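Local coordinates for GDSL-like Lipase/Acylhydrolase family protein (Neisseria meningitidis, PDB 4K9S) that probably removes O-acetyl groups from peptidoglycan, as an esterase of the GDSL-like (SGNH) hydrolase family, at residues 283-288 with 324-329; 74-79 with 363-368. One frame throughout, in Å; residues are numbered along the deposited sequence.

Overall arrangement
Both contacts belong to the alpha/beta part of the chain, which has the SGNH-hydrolase fold, their centres about 15 Å apart. In contact 1 the C-terminal ends of two neighbouring parallel strands meet through backbone bonds and two tryptophans; in contact 2 two helices that flank the sheet lie side by side. Both segments of contact 1 fall, in sequence, between the two helices that contact 2 brings together. Helix 354-373 links them in space: Trp324 CZ2 is 3.6 Å from Leu364 N, and Ala329 O lies 3.3 Å from Met363 SE. Contact 1 also comes up to the residue that follows the family's Gly-Asp-Ser signature: Trp326 packs edge-to-face with His63. This is probably close to the active site.

Contact 1: 283-288 with 324-329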
loop_
_atom_site.group_PDB
_atom_site.type_symbol
_atom_site.label_atom_id
_atom_site.label_comp_id
_atom_site.label_asym_id
_atom_site.label_seq_id
_atom_site.Cartn_x
_atom_site.Cartn_y
_atom_site.Cartn_z
ATOM N N LEU A 283 0.299 11.220 2.363
ATOM C CA LEU A 283 -0.448 11.111 3.621
ATOM C C LEU A 283 0.274 10.195 4.615
ATOM O O LEU A 283 0.474 9.007 4.350
ATOM C CB LEU A 283 -1.877 10.607 3.346
ATOM C CG LEU A 283 -2.960 10.520 4.441
ATOM C CD1 LEU A 283 -3.231 9.084 4.799
ATOM C CD2 LEU A 283 -2.621 11.295 5.699
ATOM N N ILE A 284 0.658 10.756 5.754
ATOM C CA ILE A 284 1.336 10.004 6.790
ATOM C C ILE A 284 0.378 9.561 7.898
ATOM O O ILE A 284 -0.270 10.380 8.556
ATOM C CB ILE A 284 2.535 10.806 7.382
ATOM C CG1 ILE A 284 3.609 11.001 6.307
ATOM C CG2 ILE A 284 3.108 10.091 8.604
ATOM C CD1 ILE A 284 4.853 11.697 6.770
ATOM N N ILE A 285 0.285 8.254 8.092
ATOM C CA ILE A 285 -0.523 7.710 9.165
ATOM C C ILE A 285 0.328 7.477 10.403
ATOM O O ILE A 285 1.183 6.571 10.426
ATOM C CB ILE A 285 -1.164 6.382 8.764
ATOM C CG1 ILE A 285 -2.079 6.581 7.557
ATOM C CG2 ILE A 285 -1.946 5.801 9.943
ATOM C CD1 ILE A 285 -3.126 5.524 7.445
ATOM N N GLY A 286 0.101 8.299 11.428
ATOM C CA GLY A 286 0.832 8.168 12.672
ATOM C C GLY A 286 0.558 6.814 13.277
ATOM O O GLY A 286 -0.548 6.296 13.144
ATOM N N ALA A 287 1.559 6.230 13.925
ATOM C CA ALA A 287 1.395 4.917 14.522
ATOM C C ALA A 287 0.233 4.912 15.508
ATOM O O ALA A 287 0.057 5.858 16.269
ATOM C CB ALA A 287 2.693 4.477 15.207
ATOM N N PRO A 288 -0.592 3.856 15.472
ATOM C CA PRO A 288 -1.647 3.700 16.479
ATOM C C PRO A 288 -1.003 3.329 17.800
ATOM O O PRO A 288 0.184 2.944 17.819
ATOM C CB PRO A 288 -2.452 2.508 15.956
ATOM C CG PRO A 288 -1.445 1.707 15.187
ATOM C CD PRO A 288 -0.598 2.749 14.500
ATOM N N TRP A 324 -2.606 11.812 9.483
ATOM C CA TRP A 324 -3.782 11.252 10.127
ATOM C C TRP A 324 -3.350 10.592 11.418
ATOM O O TRP A 324 -2.509 9.702 11.399
ATOM C CB TRP A 324 -4.472 10.238 9.219
ATOM C CG TRP A 324 -5.810 9.799 9.725
ATOM C CD1 TRP A 324 -6.953 10.545 9.773
ATOM C CD2 TRP A 324 -6.156 8.503 10.236
ATOM N NE1 TRP A 324 -7.984 9.795 10.290
ATOM C CE2 TRP A 324 -7.517 8.539 10.581
ATOM C CE3 TRP A 324 -5.447 7.315 10.422
ATOM C CZ2 TRP A 324 -8.178 7.439 11.105
ATOM C CZ3 TRP A 324 -6.101 6.234 10.939
ATOM C CH2 TRP A 324 -7.454 6.297 11.277
ATOM N N SER A 325 -3.913 11.026 12.541
ATOM C CA SER A 325 -3.503 10.466 13.829
ATOM C C SER A 325 -4.320 9.235 14.171
ATOM O O SER A 325 -5.460 9.333 14.622
ATOM C CB SER A 325 -3.630 11.492 14.951
ATOM O OG SER A 325 -3.425 10.874 16.208
ATOM N N TRP A 326 -3.734 8.070 13.953
ATOM C CA TRP A 326 -4.414 6.816 14.255
ATOM C C TRP A 326 -4.613 6.661 15.772
ATOM O O TRP A 326 -5.608 6.095 16.219
ATOM C CB TRP A 326 -3.643 5.643 13.640
ATOM C CG TRP A 326 -4.356 4.313 13.622
ATOM C CD1 TRP A 326 -5.440 3.939 14.376
ATOM C CD2 TRP A 326 -4.026 3.176 12.813
ATOM N NE1 TRP A 326 -5.793 2.646 14.086
ATOM C CE2 TRP A 326 -4.945 2.155 13.127
ATOM C CE3 TRP A 326 -3.049 2.925 11.849
ATOM C CZ2 TRP A 326 -4.913 0.908 12.518
ATOM C CZ3 TRP A 326 -3.017 1.674 11.243
ATOM C CH2 TRP A 326 -3.947 0.685 11.582
ATOM N N GLN A 327 -3.686 7.178 16.569
ATOM C CA GLN A 327 -3.871 7.102 18.014
ATOM C C GLN A 327 -5.055 7.961 18.465
ATOM O O GLN A 327 -5.861 7.521 19.264
ATOM C CB GLN A 327 -2.593 7.449 18.804
ATOM C CG GLN A 327 -2.836 7.551 20.315
ATOM C CD GLN A 327 -1.571 7.425 21.150
ATOM O OE1 GLN A 327 -0.860 6.416 21.081
ATOM N NE2 GLN A 327 -1.296 8.445 21.965
ATOM N N ASN A 328 -5.164 9.180 17.945
ATOM C CA ASN A 328 -6.323 10.017 18.256
ATOM C C ASN A 328 -7.613 9.379 17.782
ATOM O O ASN A 328 -8.631 9.442 18.467
ATOM C CB ASN A 328 -6.198 11.412 17.653
ATOM C CG ASN A 328 -5.148 12.236 18.343
ATOM O OD1 ASN A 328 -4.786 11.967 19.488
ATOM N ND2 ASN A 328 -4.636 13.233 17.648
ATOM N N ALA A 329 -7.560 8.766 16.607
ATOM C CA ALA A 329 -8.719 8.082 16.056
ATOM C C ALA A 329 -9.224 7.022 17.033
ATOM O O ALA A 329 -10.418 6.752 17.093
ATOM C CB ALA A 329 -8.385 7.462 14.698
#
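Pro288 covers one face of the Trp326 indole, its CB 3.5 Å from the centroid of the five-membered ring and only 9° off the ring normal, a well-formed CH-pi contact. Pro288 CG continues over the six-membered ring, and CD comes down just beyond its rim, 3.6 Å from Trp326 CE3. Ile285 CG2 serves both indoles: it sits at the edge of Trp324, near the ring plane and 3.8 Å from CE3, and approaches Trp326 CE3 obliquely at 3.6 Å. One face of Trp324 is overlain, toward its rim, by Trp326 N. With CG of Trp326 anti to the backbone N (chi1 -168°), the indole swings under Pro288 as the chain turns from strand to helix.

The backbones beside these rings pair in parallel. Trp324 N gives to Ile284 O at 2.9 Å, and Gly286 N gives to Trp324 O at 3.0 Å, so Trp324 is gripped through both N and O. Ser325 then N-caps the next helix, its OG accepting from Asn328 N at 3.0 Å.

The paired strands are the two of the beta-alpha-beta unit made by strand 281-286, helix 305-318 and strand 322-325. Strand 242-246 flanks the first of them, helix 354-373 packs on both tryptophans, and Phe69, Phe352 and His63 meet the Trp326 ring. Gln309 and Gln312 of the connecting helix hydrogen-bond to Ala287 O and N.

Contact 2: 74-79 with 363-368; sequences RKRLQK and MLADSL
Arg76 and Leu77 face Ala365, Asp366 and Leu368 where two helices pack side by side in the three-layer alpha/beta/alpha fold of SGNH hydrolases. Helices 68-81 and 354-373 run in the same general direction here, their segment axes 10.1 Å apart and crossing at -28°.

The polar part is one salt bridge toward the outer side of the interface. Arg76 NH2 donates to Asp366 OD1 at 2.7 Å; the oxygen lies at the edge of the guanidinium, near its plane, while the carboxylate plane is turned 59° from it. Arg76 NE has a second acidic partner, Glu369 one residue beyond the segment, so two carboxylates together would fix the rotation of the guanidinium.

The apolar part lies beneath that bridge. Arg76 leaves its backbone with CG anti to N, then bends at chi2 (74°), which carries the guanidinium over the Ala365 methyl: CB lies off-centre under one face, and also 3.7 Å from Arg76 CG. The same methyl meets Leu77 CD2 at 4.1 Å, and Leu77 CD1 reaches Leu368 CD2 at 4.3 Å. Ala365 also touches Leu73 of helix 68-81, and Leu368 packs helix 354-373 on Leu28 of the edge strand 28-30.

Within helix 354-373, Met363 (selenomethionine) O accepts twice, from Ser367 N and from Ser367 OG at 3.1 Å, the two donors arriving from opposite faces of the carbonyl plane.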
loop_
_atom_site.group_PDB
_atom_site.type_symbol
_atom_site.label_atom_id
_atom_site.label_comp_id
_atom_site.label_asym_id
_atom_site.label_seq_id
_atom_site.Cartn_x
_atom_site.Cartn_y
_atom_site.Cartn_z
ATOM N N ARG A 74 -10.872 0.765 0.519
ATOM C CA ARG A 74 -11.200 0.464 -0.880
ATOM C C ARG A 74 -12.713 0.518 -1.135
ATOM O O ARG A 74 -13.202 1.347 -1.912
ATOM C CB ARG A 74 -10.648 -0.917 -1.260
ATOM C CG ARG A 74 -10.512 -1.201 -2.749
ATOM C CD ARG A 74 -9.178 -1.929 -3.053
ATOM N NE ARG A 74 -9.035 -3.094 -2.203
ATOM C CZ ARG A 74 -7.929 -3.447 -1.565
ATOM N NH1 ARG A 74 -6.809 -2.747 -1.699
ATOM N NH2 ARG A 74 -7.959 -4.528 -0.796
ATOM N N LYS A 75 -13.455 -0.350 -0.458
ATOM C CA LYS A 75 -14.876 -0.510 -0.742
ATOM C C LYS A 75 -15.665 0.746 -0.417
ATOM O O LYS A 75 -16.679 1.031 -1.051
ATOM C CB LYS A 75 -15.437 -1.713 0.007
ATOM C CG LYS A 75 -14.654 -2.975 -0.270
ATOM C CD LYS A 75 -15.535 -4.201 -0.201
ATOM C CE LYS A 75 -14.919 -5.333 -1.010
ATOM N NZ LYS A 75 -14.467 -4.856 -2.346
ATOM N N ARG A 76 -15.189 1.512 0.554
ATOM C CA ARG A 76 -15.861 2.754 0.923
ATOM C C ARG A 76 -15.608 3.899 -0.075
ATOM O O ARG A 76 -16.543 4.561 -0.531
ATOM C CB ARG A 76 -15.433 3.170 2.323
ATOM C CG ARG A 76 -15.752 4.601 2.652
ATOM C CD ARG A 76 -17.244 4.813 2.905
ATOM N NE ARG A 76 -17.447 6.164 3.394
ATOM C CZ ARG A 76 -17.328 6.514 4.669
ATOM N NH1 ARG A 76 -17.036 5.594 5.588
ATOM N NH2 ARG A 76 -17.515 7.780 5.024
ATOM N N LEU A 77 -14.349 4.137 -0.416
ATOM C CA LEU A 77 -14.035 5.226 -1.327
ATOM C C LEU A 77 -14.507 4.902 -2.724
ATOM O O LEU A 77 -14.790 5.799 -3.513
ATOM C CB LEU A 77 -12.538 5.519 -1.345
ATOM C CG LEU A 77 -11.948 5.952 -0.011
ATOM C CD1 LEU A 77 -10.515 6.459 -0.218
ATOM C CD2 LEU A 77 -12.838 7.012 0.671
ATOM N N GLN A 78 -14.593 3.616 -3.032
ATOM C CA GLN A 78 -15.071 3.203 -4.344
ATOM C C GLN A 78 -16.582 3.409 -4.465
ATOM O O GLN A 78 -17.094 3.672 -5.550
ATOM C CB GLN A 78 -14.660 1.765 -4.655
ATOM C CG GLN A 78 -13.308 1.687 -5.303
ATOM C CD GLN A 78 -12.838 0.269 -5.497
ATOM O OE1 GLN A 78 -13.407 -0.663 -4.932
ATOM N NE2 GLN A 78 -11.788 0.095 -6.301
ATOM N N LYS A 79 -17.274 3.314 -3.338
ATOM C CA LYS A 79 -18.697 3.585 -3.295
ATOM C C LYS A 79 -18.912 5.067 -3.485
ATOM O O LYS A 79 -19.864 5.496 -4.133
ATOM C CB LYS A 79 -19.287 3.154 -1.950
ATOM C CG LYS A 79 -20.488 2.237 -2.068
ATOM C CD LYS A 79 -21.603 2.865 -2.909
ATOM C CE LYS A 79 -22.815 1.937 -2.982
ATOM N NZ LYS A 79 -23.823 2.359 -3.999
HETATM N N MSE A 363 -12.950 5.812 9.702
HETATM C CA MSE A 363 -12.711 7.156 10.207
HETATM C C MSE A 363 -11.773 7.898 9.266
HETATM O O MSE A 363 -11.937 9.096 9.047
HETATM C CB MSE A 363 -12.140 7.131 11.627
HETATM C CG MSE A 363 -12.955 6.310 12.619
HETATM SE SE MSE A 363 -12.324 6.537 14.448
HETATM C CE MSE A 363 -12.532 4.728 15.098
ATOM N N LEU A 364 -10.801 7.183 8.701
ATOM C CA LEU A 364 -9.892 7.796 7.738
ATOM C C LEU A 364 -10.699 8.244 6.533
ATOM O O LEU A 364 -10.601 9.388 6.097
ATOM C CB LEU A 364 -8.792 6.827 7.307
ATOM C CG LEU A 364 -7.907 7.314 6.147
ATOM C CD1 LEU A 364 -7.328 8.667 6.460
ATOM C CD2 LEU A 364 -6.796 6.332 5.886
ATOM N N ALA A 365 -11.517 7.329 6.023
ATOM C CA ALA A 365 -12.437 7.621 4.936
ATOM C C ALA A 365 -13.253 8.880 5.217
ATOM O O ALA A 365 -13.301 9.799 4.382
ATOM C CB ALA A 365 -13.346 6.449 4.720
ATOM N N ASP A 366 -13.884 8.910 6.389
ATOM C CA ASP A 366 -14.620 10.081 6.861
ATOM C C ASP A 366 -13.824 11.369 6.696
ATOM O O ASP A 366 -14.320 12.337 6.127
ATOM C CB ASP A 366 -14.997 9.915 8.336
ATOM C CG ASP A 366 -16.109 8.900 8.549
ATOM O OD1 ASP A 366 -16.748 8.469 7.564
ATOM O OD2 ASP A 366 -16.357 8.556 9.714
ATOM N N SER A 367 -12.585 11.367 7.179
ATOM C CA SER A 367 -11.728 12.549 7.126
ATOM C C SER A 367 -11.392 12.956 5.695
ATOM O O SER A 367 -11.427 14.131 5.348
ATOM C CB SER A 367 -10.437 12.297 7.890
ATOM O OG SER A 367 -10.701 11.882 9.212
ATOM N N LEU A 368 -11.051 11.972 4.875
ATOM C CA LEU A 368 -10.759 12.200 3.470
ATOM C C LEU A 368 -11.947 12.820 2.723
ATOM O O LEU A 368 -11.784 13.775 1.968
ATOM C CB LEU A 368 -10.371 10.881 2.814
ATOM C CG LEU A 368 -8.909 10.558 2.560
ATOM C CD1 LEU A 368 -8.019 11.347 3.472
ATOM C CD2 LEU A 368 -8.687 9.061 2.742
#